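Local coordinates for KaiC-like domain-containing protein (Pyrococcus horikoshii, PDB 3BS4) that is of unknown function but belongs to the KaiC-like family, probably with a RecA-type core, and holds a bound peptide of unknown identity, at residues S21-H26 with R182-W187; F39-R44 with Y142-S147; V52-I57 with H82-V87; S48-G53 with G138-G143. All blocks are in the same frame, centred on the assembly; numbering follows the deposited sequence. Where two conformers were deposited one is given.

Contact 1. Residues S21-H26 with R182-W187; sequences SLILIH and RGTNFW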
# COMPACT_ATOMS: atom_id res chain seq x y z
N SER A 21 -6.94 -2.26 -9.84
CA SER A 21 -7.67 -1.43 -8.91
C SER A 21 -6.72 -0.75 -7.93
O SER A 21 -5.60 -1.21 -7.71
CB SER A 21 -8.67 -2.28 -8.14
OG SER A 21 -9.69 -2.73 -9.04
N LEU A 22 -7.21 0.34 -7.33
CA LEU A 22 -6.58 0.96 -6.17
C LEU A 22 -7.46 0.62 -4.98
O LEU A 22 -8.68 0.86 -5.00
CB LEU A 22 -6.51 2.48 -6.34
CG LEU A 22 -6.02 3.31 -5.15
CD1 LEU A 22 -4.61 2.90 -4.68
CD2 LEU A 22 -6.08 4.77 -5.54
N ILE A 23 -6.83 0.05 -3.95
CA ILE A 23 -7.51 -0.34 -2.71
C ILE A 23 -6.99 0.54 -1.59
O ILE A 23 -5.80 0.60 -1.34
CB ILE A 23 -7.18 -1.81 -2.34
CG1 ILE A 23 -7.71 -2.78 -3.40
CG2 ILE A 23 -7.78 -2.18 -0.98
CD1 ILE A 23 -6.70 -3.08 -4.50
N LEU A 24 -7.91 1.18 -0.88
CA LEU A 24 -7.56 1.90 0.34
C LEU A 24 -7.90 1.07 1.56
O LEU A 24 -9.04 0.65 1.72
CB LEU A 24 -8.33 3.23 0.42
CG LEU A 24 -8.07 4.05 1.69
CD1 LEU A 24 -6.60 4.60 1.77
CD2 LEU A 24 -9.08 5.19 1.75
N ILE A 25 -6.91 0.84 2.42
CA ILE A 25 -7.14 0.27 3.74
C ILE A 25 -7.08 1.46 4.69
O ILE A 25 -6.01 2.06 4.92
CB ILE A 25 -6.06 -0.78 4.16
CG1 ILE A 25 -5.97 -1.92 3.13
CG2 ILE A 25 -6.37 -1.28 5.56
CD1 ILE A 25 -7.27 -2.60 2.83
N HIS A 26 -8.24 1.84 5.22
CA HIS A 26 -8.33 2.93 6.18
C HIS A 26 -8.35 2.36 7.59
O HIS A 26 -9.39 1.84 8.05
CB HIS A 26 -9.55 3.79 5.91
CG HIS A 26 -9.71 4.93 6.88
ND1 HIS A 26 -10.91 5.58 7.07
CD2 HIS A 26 -8.82 5.53 7.71
CE1 HIS A 26 -10.76 6.52 7.99
NE2 HIS A 26 -9.49 6.51 8.39
N ARG A 182 0.91 -2.22 -15.73
CA ARG A 182 0.46 -1.47 -14.57
C ARG A 182 0.23 -2.44 -13.40
O ARG A 182 0.11 -3.66 -13.59
CB ARG A 182 -0.83 -0.70 -14.89
CG ARG A 182 -0.61 0.66 -15.60
CD ARG A 182 -1.96 1.38 -15.81
NE ARG A 182 -1.86 2.78 -16.26
CZ ARG A 182 -1.97 3.84 -15.46
NH1 ARG A 182 -2.14 3.69 -14.15
NH2 ARG A 182 -1.88 5.07 -15.97
N GLY A 183 0.17 -1.90 -12.20
CA GLY A 183 -0.03 -2.75 -11.03
C GLY A 183 -1.40 -2.62 -10.40
O GLY A 183 -2.25 -1.84 -10.86
N THR A 184 -1.60 -3.42 -9.36
CA THR A 184 -2.76 -3.33 -8.48
C THR A 184 -2.18 -2.79 -7.19
O THR A 184 -1.17 -3.30 -6.69
CB THR A 184 -3.40 -4.71 -8.31
OG1 THR A 184 -3.78 -5.19 -9.62
CG2 THR A 184 -4.65 -4.64 -7.42
N ASN A 185 -2.81 -1.75 -6.65
CA ASN A 185 -2.18 -0.92 -5.62
C ASN A 185 -2.97 -0.87 -4.35
O ASN A 185 -4.19 -0.78 -4.38
CB ASN A 185 -1.98 0.50 -6.16
CG ASN A 185 -0.91 0.54 -7.23
OD1 ASN A 185 0.28 0.48 -6.91
ND2 ASN A 185 -1.31 0.58 -8.49
N PHE A 186 -2.26 -0.92 -3.23
CA PHE A 186 -2.85 -0.79 -1.90
C PHE A 186 -2.29 0.43 -1.22
O PHE A 186 -1.09 0.58 -1.12
CB PHE A 186 -2.54 -2.01 -1.04
CG PHE A 186 -3.16 -3.27 -1.53
CD1 PHE A 186 -4.33 -3.75 -0.96
CD2 PHE A 186 -2.55 -4.00 -2.55
CE1 PHE A 186 -4.91 -4.96 -1.40
CE2 PHE A 186 -3.14 -5.20 -3.01
CZ PHE A 186 -4.32 -5.67 -2.42
N TRP A 187 -3.18 1.29 -0.75
CA TRP A 187 -2.79 2.45 0.04
C TRP A 187 -3.22 2.21 1.47
O TRP A 187 -4.34 1.79 1.71
CB TRP A 187 -3.55 3.70 -0.44
CG TRP A 187 -3.01 4.28 -1.69
CD1 TRP A 187 -1.92 3.83 -2.39
CD2 TRP A 187 -3.46 5.46 -2.36
NE1 TRP A 187 -1.68 4.65 -3.48
CE2 TRP A 187 -2.60 5.67 -3.47
CE3 TRP A 187 -4.52 6.35 -2.14
CZ2 TRP A 187 -2.78 6.73 -4.37
CZ3 TRP A 187 -4.70 7.41 -3.05
CH2 TRP A 187 -3.82 7.59 -4.13
O HOH W 1 -4.06 1.17 -9.11
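L22 lays both of its methyl groups over one face of the W187 indole. CD1 stands 3.4 Å from the centroid of the five-membered ring, only 1° off its normal, while CD2 hangs over the six-membered ring, 3.9 Å from W187 CH2. With L22 CG anti to the backbone N (chi1 173°), a chi2 of 58° sets the two methyls over the indole. Beyond it, L24 CD1 reaches W187 CB at 3.9 Å. The other side of the sheet carries I23 and F186, which run side by side in the same direction; I23 CB touches F186 CD1 at 3.7 Å, and the methyl CD1 of I23 lies over the ring face. Four nearly straight backbone bonds fix this parallel pairing, among them W187 N to I23 O at 2.8 Å. At the strand start, N185 ND2 donates to a water (2.9 Å to its O) that returns only a weak bond to S21 O. N185 OD1 and W187 NE1 both bond the backbone of the bound peptide, joining this pair of strands to the peptide site. An alanine in place of W187 would probably leave the L22 methyls without their flat support and the peptide without its indole N-H partner. Strand 22-27 lies between strands 184-190 and 207-216; V201 of helix 195-204 packs on L24 and W187, and F186 stacks on F144 of strand 141-146.

Contact 2. Residues F39-R44 with Y142-S147; sequences FYILSR and YGFAIS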
# COMPACT_ATOMS: atom_id res chain seq x y z
N PHE A 39 -0.07 -5.72 6.02
CA PHE A 39 1.24 -6.39 5.99
C PHE A 39 1.09 -7.88 5.71
O PHE A 39 1.89 -8.48 5.00
CB PHE A 39 2.05 -6.13 7.26
CG PHE A 39 2.84 -4.85 7.21
CD1 PHE A 39 4.04 -4.78 6.51
CD2 PHE A 39 2.39 -3.71 7.88
CE1 PHE A 39 4.80 -3.59 6.46
CE2 PHE A 39 3.13 -2.51 7.83
CZ PHE A 39 4.33 -2.46 7.13
N TYR A 40 0.03 -8.48 6.24
CA TYR A 40 -0.25 -9.87 5.91
C TYR A 40 -0.45 -10.08 4.41
O TYR A 40 0.18 -10.96 3.81
CB TYR A 40 -1.47 -10.36 6.69
CG TYR A 40 -1.82 -11.79 6.37
CD1 TYR A 40 -1.12 -12.84 6.95
CD2 TYR A 40 -2.85 -12.08 5.46
CE1 TYR A 40 -1.44 -14.16 6.64
CE2 TYR A 40 -3.18 -13.40 5.15
CZ TYR A 40 -2.46 -14.43 5.75
OH TYR A 40 -2.77 -15.74 5.44
N ILE A 41 -1.30 -9.26 3.80
CA ILE A 41 -1.54 -9.33 2.36
C ILE A 41 -0.24 -9.16 1.58
O ILE A 41 0.06 -9.95 0.67
CB ILE A 41 -2.59 -8.29 1.94
CG1 ILE A 41 -3.95 -8.64 2.58
CG2 ILE A 41 -2.72 -8.22 0.41
CD1 ILE A 41 -5.03 -7.60 2.35
N LEU A 42 0.54 -8.15 1.94
CA LEU A 42 1.84 -7.90 1.32
C LEU A 42 2.75 -9.13 1.41
O LEU A 42 3.34 -9.56 0.40
CB LEU A 42 2.51 -6.70 2.02
CG LEU A 42 3.97 -6.33 1.72
CD1 LEU A 42 4.19 -6.21 0.25
CD2 LEU A 42 4.31 -5.01 2.41
N SER A 43 2.85 -9.71 2.61
CA SER A 43 3.69 -10.88 2.80
C SER A 43 3.23 -12.04 1.90
O SER A 43 4.07 -12.78 1.36
CB SER A 43 3.72 -11.30 4.27
OG SER A 43 2.51 -11.93 4.66
N ARG A 44 1.93 -12.18 1.71
CA ARG A 44 1.40 -13.27 0.89
C ARG A 44 1.69 -13.06 -0.59
O ARG A 44 1.97 -14.01 -1.31
CB ARG A 44 -0.10 -13.46 1.11
CG ARG A 44 -0.45 -13.99 2.49
CD ARG A 44 -0.62 -15.50 2.46
NE ARG A 44 -1.68 -15.88 1.52
CZ ARG A 44 -2.30 -17.06 1.50
NH1 ARG A 44 -1.98 -18.00 2.39
NH2 ARG A 44 -3.24 -17.30 0.61
N TYR A 142 2.20 -5.66 -7.78
CA TYR A 142 1.42 -4.99 -6.74
C TYR A 142 2.22 -3.82 -6.22
O TYR A 142 3.43 -3.90 -6.15
CB TYR A 142 1.15 -5.93 -5.58
CG TYR A 142 0.26 -7.08 -5.96
CD1 TYR A 142 -1.13 -6.92 -5.97
CD2 TYR A 142 0.80 -8.32 -6.33
CE1 TYR A 142 -1.97 -7.99 -6.34
CE2 TYR A 142 -0.03 -9.37 -6.70
CZ TYR A 142 -1.40 -9.21 -6.70
OH TYR A 142 -2.22 -10.27 -7.04
N GLY A 143 1.53 -2.74 -5.85
CA GLY A 143 2.17 -1.62 -5.15
C GLY A 143 1.54 -1.46 -3.78
O GLY A 143 0.34 -1.75 -3.59
N PHE A 144 2.36 -1.02 -2.82
CA PHE A 144 1.87 -0.72 -1.47
C PHE A 144 2.42 0.62 -1.05
O PHE A 144 3.63 0.82 -1.16
CB PHE A 144 2.35 -1.79 -0.49
CG PHE A 144 1.73 -3.14 -0.73
CD1 PHE A 144 0.64 -3.56 0.02
CD2 PHE A 144 2.22 -3.99 -1.73
CE1 PHE A 144 0.04 -4.79 -0.21
CE2 PHE A 144 1.62 -5.24 -1.97
CZ PHE A 144 0.53 -5.63 -1.21
N ALA A 145 1.55 1.53 -0.59
CA ALA A 145 2.03 2.83 -0.05
C ALA A 145 1.74 2.89 1.45
O ALA A 145 0.56 2.95 1.85
CB ALA A 145 1.34 4.01 -0.78
N ILE A 146 2.82 2.88 2.23
CA ILE A 146 2.74 2.75 3.68
C ILE A 146 3.43 3.94 4.33
O ILE A 146 4.65 3.96 4.48
CB ILE A 146 3.37 1.43 4.18
CG1 ILE A 146 2.85 0.22 3.38
CG2 ILE A 146 3.09 1.26 5.68
CD1 ILE A 146 3.62 -1.08 3.60
N SER A 147 2.67 4.97 4.71
CA SER A 147 1.24 5.12 4.49
C SER A 147 0.90 6.51 4.03
O SER A 147 1.74 7.42 4.15
CB SER A 147 0.56 5.06 5.89
OG SER A 147 0.85 3.82 6.53
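F39 reaches back from the helix so that its CZ comes 3.9 Å from I146 CD1, a contact that is doubtful in so far as I146 was modelled in two conformers. Two residues on, I41 puts CG2 near the plane of the F144 ring, at its edge and 4.4 Å from CE1, a loose touch. L42 carries most of the packing. Its CD1 sits over one face of F144, displaced toward the rim and 3.5 Å from CE2, while the far end of the ring presses on the helix backbone, with F144 CZ 3.6 Å from L42 CA. F144 points to the helix with CG anti to its carbonyl carbon (chi1 -67°). Helix 34-47 here lies against strand 141-146, in the parallel part of a mixed sheet, running at 150° to it; it links strand 22-27 to strand 51-56, consistent with the first core helix of a RecA-like fold. The peptide bond before S147, at the end of the strand, is cis. An alanine at F144 would probably open a gap beneath L42, deprive I41 CG2 of its neighbour and break the ring stack with F186. S43 faces away from the sheet, and its OG donates to Y40 O at 2.7 Å, a carbonyl that also accepts the helical bond from R44 N. R44 NE forms a salt bridge with E6.

Contact 3. Residues V52-I57 with H82-V87; sequences VGMFSI and HRLAIV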
# COMPACT_ATOMS: atom_id res chain seq x y z
N VAL A 52 6.57 -6.75 -6.31
CA VAL A 52 5.98 -5.80 -5.36
C VAL A 52 6.83 -4.56 -5.34
O VAL A 52 8.05 -4.65 -5.23
CB VAL A 52 5.89 -6.44 -3.96
CG1 VAL A 52 5.45 -5.40 -2.91
CG2 VAL A 52 4.93 -7.64 -3.98
N GLY A 53 6.19 -3.40 -5.44
CA GLY A 53 6.87 -2.13 -5.24
C GLY A 53 6.27 -1.53 -3.98
O GLY A 53 5.05 -1.56 -3.83
N MET A 54 7.11 -1.02 -3.09
CA MET A 54 6.64 -0.38 -1.86
C MET A 54 7.08 1.08 -1.83
O MET A 54 8.27 1.38 -2.03
CB MET A 54 7.23 -1.09 -0.64
CG MET A 54 6.72 -0.56 0.70
SD MET A 54 7.64 -1.32 2.06
CE MET A 54 7.65 -3.04 1.44
N PHE A 55 6.14 1.98 -1.56
CA PHE A 55 6.48 3.37 -1.26
C PHE A 55 6.50 3.47 0.24
O PHE A 55 5.45 3.47 0.90
CB PHE A 55 5.45 4.31 -1.89
CG PHE A 55 5.35 4.12 -3.38
CD1 PHE A 55 6.23 4.80 -4.23
CD2 PHE A 55 4.46 3.20 -3.90
CE1 PHE A 55 6.17 4.60 -5.61
CE2 PHE A 55 4.40 2.98 -5.28
CZ PHE A 55 5.26 3.69 -6.13
N SER A 56 7.71 3.47 0.80
CA SER A 56 7.87 3.37 2.25
C SER A 56 7.98 4.77 2.81
O SER A 56 9.06 5.34 2.88
CB SER A 56 9.11 2.54 2.56
OG SER A 56 9.18 2.32 3.95
N ILE A 57 6.81 5.33 3.15
CA ILE A 57 6.66 6.76 3.44
C ILE A 57 6.79 7.04 4.94
O ILE A 57 7.40 8.04 5.33
CB ILE A 57 5.26 7.23 2.96
CG1 ILE A 57 5.11 7.06 1.42
CG2 ILE A 57 4.95 8.68 3.39
CD1 ILE A 57 3.68 6.77 0.95
N HIS A 82 15.34 -9.30 -6.97
CA HIS A 82 14.60 -8.43 -7.89
C HIS A 82 13.08 -8.59 -7.84
O HIS A 82 12.39 -8.21 -8.78
CB HIS A 82 15.12 -8.60 -9.34
CG HIS A 82 16.51 -8.07 -9.53
ND1 HIS A 82 17.57 -8.88 -9.85
CD2 HIS A 82 17.00 -6.82 -9.40
CE1 HIS A 82 18.67 -8.15 -9.93
NE2 HIS A 82 18.35 -6.89 -9.66
N ARG A 83 12.57 -9.17 -6.76
CA ARG A 83 11.12 -9.35 -6.60
C ARG A 83 10.48 -8.13 -5.97
O ARG A 83 9.33 -7.81 -6.25
CB ARG A 83 10.82 -10.57 -5.72
CG ARG A 83 11.35 -11.89 -6.29
CD ARG A 83 10.81 -12.13 -7.70
NE ARG A 83 10.90 -13.55 -8.08
CZ ARG A 83 11.99 -14.13 -8.59
NH1 ARG A 83 13.11 -13.44 -8.80
NH2 ARG A 83 11.95 -15.41 -8.89
N LEU A 84 11.24 -7.49 -5.08
CA LEU A 84 10.75 -6.33 -4.32
C LEU A 84 11.56 -5.09 -4.69
O LEU A 84 12.80 -5.15 -4.75
CB LEU A 84 10.87 -6.64 -2.83
CG LEU A 84 10.55 -5.54 -1.82
CD1 LEU A 84 9.09 -5.09 -1.96
CD2 LEU A 84 10.88 -6.01 -0.41
N ALA A 85 10.87 -3.97 -4.93
CA ALA A 85 11.51 -2.67 -5.10
C ALA A 85 10.97 -1.76 -4.01
O ALA A 85 9.78 -1.77 -3.75
CB ALA A 85 11.20 -2.08 -6.46
N ILE A 86 11.86 -0.99 -3.38
CA ILE A 86 11.42 -0.06 -2.33
C ILE A 86 11.86 1.34 -2.70
O ILE A 86 13.03 1.56 -3.02
CB ILE A 86 11.99 -0.42 -0.93
CG1 ILE A 86 11.51 -1.82 -0.51
CG2 ILE A 86 11.56 0.63 0.11
CD1 ILE A 86 12.07 -2.34 0.81
N VAL A 87 10.92 2.28 -2.68
CA VAL A 87 11.30 3.69 -2.70
C VAL A 87 11.27 4.13 -1.24
O VAL A 87 10.21 4.16 -0.61
CB VAL A 87 10.34 4.55 -3.53
CG1 VAL A 87 10.78 6.03 -3.51
CG2 VAL A 87 10.23 4.03 -4.98
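L84 has its CG anti to the backbone N (chi1 174°), and a chi2 of 61° then leans CD1 over the neighbouring strand, 3.8 Å from V52 CG1 and 3.5 Å from V52 O. M54 is extended through its first two torsions and then bends at chi3 (-43°), which brings CE back to within 4.2 Å of the same L84 methyl. Thus L84 CD1 meets V52 and M54 on the face that also bears I86, whose CG2 touches S56 CB at 4.0 Å. The opposite face holds A85, F55 and V87. There V87 CG2 is 4.1 Å from F55 CD1, and glycine at G53 brings its CA to 3.3 Å from A85 O in a CA-H...O contact. Five backbone hydrogen bonds join the parallel strands, from V52 N to R83 O at one end to S56 N to V87 O, 3.0 Å, at the other. H82, with positive phi, closes the preceding helix as the C-prime residue of a Schellman motif, and the chain then turns into strand 84-87. L42 and L46 of helix 34-47 cover V52, whereas Y119 of helix 115-132 meets F55 edge to face. The side chains that meet are almost all apolar, and the polar link between the strands is made by backbone N-H and C=O groups. F55, whose ring also meets an aromatic side chain of the bound peptide, makes this strand part of the peptide-binding surface.

Contact 4. Residues S48-G53 with G138-G143; sequences SDNLVG and GRELYG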
# COMPACT_ATOMS: atom_id res chain seq x y z
N SER A 48 4.19 -15.58 -2.76
CA SER A 48 3.63 -16.23 -3.94
C SER A 48 4.37 -15.83 -5.23
O SER A 48 3.86 -16.03 -6.34
CB SER A 48 2.13 -15.91 -4.05
OG SER A 48 1.44 -16.44 -2.94
N ASP A 49 5.56 -15.27 -5.07
CA ASP A 49 6.48 -14.93 -6.17
C ASP A 49 5.94 -13.87 -7.14
O ASP A 49 6.15 -13.97 -8.35
CB ASP A 49 6.92 -16.19 -6.93
CG ASP A 49 8.19 -15.98 -7.75
OD1 ASP A 49 9.16 -15.40 -7.23
OD2 ASP A 49 8.21 -16.41 -8.93
N ASN A 50 5.23 -12.88 -6.63
CA ASN A 50 4.80 -11.75 -7.45
C ASN A 50 5.80 -10.62 -7.35
O ASN A 50 6.72 -10.70 -6.54
CB ASN A 50 3.41 -11.29 -7.00
CG ASN A 50 2.36 -12.31 -7.32
OD1 ASN A 50 2.06 -12.55 -8.48
ND2 ASN A 50 1.80 -12.94 -6.29
N LEU A 51 5.64 -9.60 -8.17
CA LEU A 51 6.49 -8.41 -8.07
C LEU A 51 5.80 -7.39 -7.18
O LEU A 51 4.60 -7.22 -7.28
CB LEU A 51 6.73 -7.82 -9.45
CG LEU A 51 7.39 -8.76 -10.46
CD1 LEU A 51 7.55 -8.02 -11.77
CD2 LEU A 51 8.72 -9.32 -9.96
N VAL A 52 6.57 -6.75 -6.31
CA VAL A 52 5.98 -5.80 -5.36
C VAL A 52 6.83 -4.56 -5.34
O VAL A 52 8.05 -4.65 -5.23
CB VAL A 52 5.89 -6.44 -3.96
CG1 VAL A 52 5.45 -5.40 -2.91
CG2 VAL A 52 4.93 -7.64 -3.98
N GLY A 53 6.19 -3.40 -5.44
CA GLY A 53 6.87 -2.13 -5.24
C GLY A 53 6.27 -1.53 -3.98
O GLY A 53 5.05 -1.56 -3.83
N GLY A 138 4.22 -14.15 -16.19
CA GLY A 138 3.65 -15.10 -15.25
C GLY A 138 3.48 -14.57 -13.84
O GLY A 138 3.15 -15.31 -12.92
N ARG A 139 3.72 -13.26 -13.67
CA ARG A 139 3.61 -12.61 -12.36
C ARG A 139 2.61 -11.48 -12.40
O ARG A 139 2.26 -10.96 -13.47
CB ARG A 139 4.96 -12.05 -11.91
CG ARG A 139 5.91 -13.13 -11.51
CD ARG A 139 7.20 -12.59 -10.94
NE ARG A 139 8.08 -13.71 -10.63
CZ ARG A 139 8.91 -14.26 -11.50
NH1 ARG A 139 9.02 -13.77 -12.73
NH2 ARG A 139 9.66 -15.31 -11.14
N GLU A 140 2.09 -11.15 -11.22
CA GLU A 140 1.35 -9.91 -11.03
C GLU A 140 2.24 -8.88 -10.35
O GLU A 140 3.14 -9.24 -9.59
CB GLU A 140 0.08 -10.17 -10.21
CG GLU A 140 -1.01 -10.90 -10.98
CD GLU A 140 -1.55 -10.13 -12.17
OE1 GLU A 140 -1.51 -8.87 -12.18
OE2 GLU A 140 -2.02 -10.79 -13.13
N LEU A 141 1.98 -7.60 -10.64
CA LEU A 141 2.66 -6.49 -9.99
C LEU A 141 1.71 -5.83 -8.99
O LEU A 141 0.57 -5.50 -9.33
CB LEU A 141 3.13 -5.44 -11.01
CG LEU A 141 3.77 -4.15 -10.47
CD1 LEU A 141 5.05 -4.42 -9.66
CD2 LEU A 141 4.02 -3.16 -11.61
N TYR A 142 2.20 -5.66 -7.78
CA TYR A 142 1.42 -4.99 -6.74
C TYR A 142 2.22 -3.82 -6.22
O TYR A 142 3.43 -3.90 -6.15
CB TYR A 142 1.15 -5.93 -5.58
CG TYR A 142 0.26 -7.08 -5.96
CD1 TYR A 142 -1.13 -6.92 -5.97
CD2 TYR A 142 0.80 -8.32 -6.33
CE1 TYR A 142 -1.97 -7.99 -6.34
CE2 TYR A 142 -0.03 -9.37 -6.70
CZ TYR A 142 -1.40 -9.21 -6.70
OH TYR A 142 -2.22 -10.27 -7.04
N GLY A 143 1.53 -2.74 -5.85
CA GLY A 143 2.17 -1.62 -5.15
C GLY A 143 1.54 -1.46 -3.78
O GLY A 143 0.34 -1.75 -3.59
O HOH W 2 -1.35 -12.61 -7.92
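L51 and V52 pair in parallel with L141 and Y142, the short strand axes 4.7 Å apart and 22° from parallel, through bonds such as L51 N to E140 O and G53 N to Y142 O. On one face L141 CD1 lies against L51 CB at 3.8 Å. Ahead of the strands the contact turns polar. R139 stretches out from CG to NE, crossing the L51 side chain at about a right angle, and its NH2 makes a salt bridge of 2.9 Å to D49 OD2. The carboxylate and guanidinium planes stand 79° apart, so the two groups are not laid flat in a paired fork. R139 NE adds weak bonds to the D49 carbonyl oxygen and to OD2. The other carboxylate oxygen, OD1, forms a salt bridge with R83 NE; R83 NH2 and R139 NH2 lie close, and the shared carboxylate probably eases their repulsion. N50, next along, turns to E140 and Y142: its OD1 takes the backbone N-H of E140 at 3.1 Å, and its ND2 bonds K45 O. N50 CG also meets the edge of the Y142 ring at CE2, 3.8 Å away, with amide and ring planes at 82°. A water lies 2.6 Å from Y142 OH, a hydroxyl that also bonds K45, and gives N50 OD1 a weak bond. D49, with positive phi, is the C-prime residue of the Schellman motif ending helix 34-47. That helix joins parallel strands 22-27 and 51-56 as a beta-alpha-beta crossover, and here the chain returns to the sheet beside strand 141-146, consistent with a RecA-like core.

Overall arrangement
All four contacts reach one sheet. Reading strands 84-87, 51-56, 141-146, 184-190 and 22-27 across it gives the order 3-2-4-5-1, consistent with RecA-like cores, leaving aside the short strand 103-104. Contacts 3, 4 and 1 are parallel strand pairings, and contact 2 lays helix 34-47 on the sheet. Contacts 3 and 4 share strand 51-56, contacts 2 and 4 strand 141-146. Contacts 1 and 2 lie deepest, their centres about 6 and 5 Å from the centre of the chain; contact 2 is purely apolar, while contact 1 combines backbone bonds with ring packing. Contact 3 is buried but further out, its centre at about 10 Å. Contact 4, centred about 13 Å from the chain centre, adds partly exposed charged and amide groups.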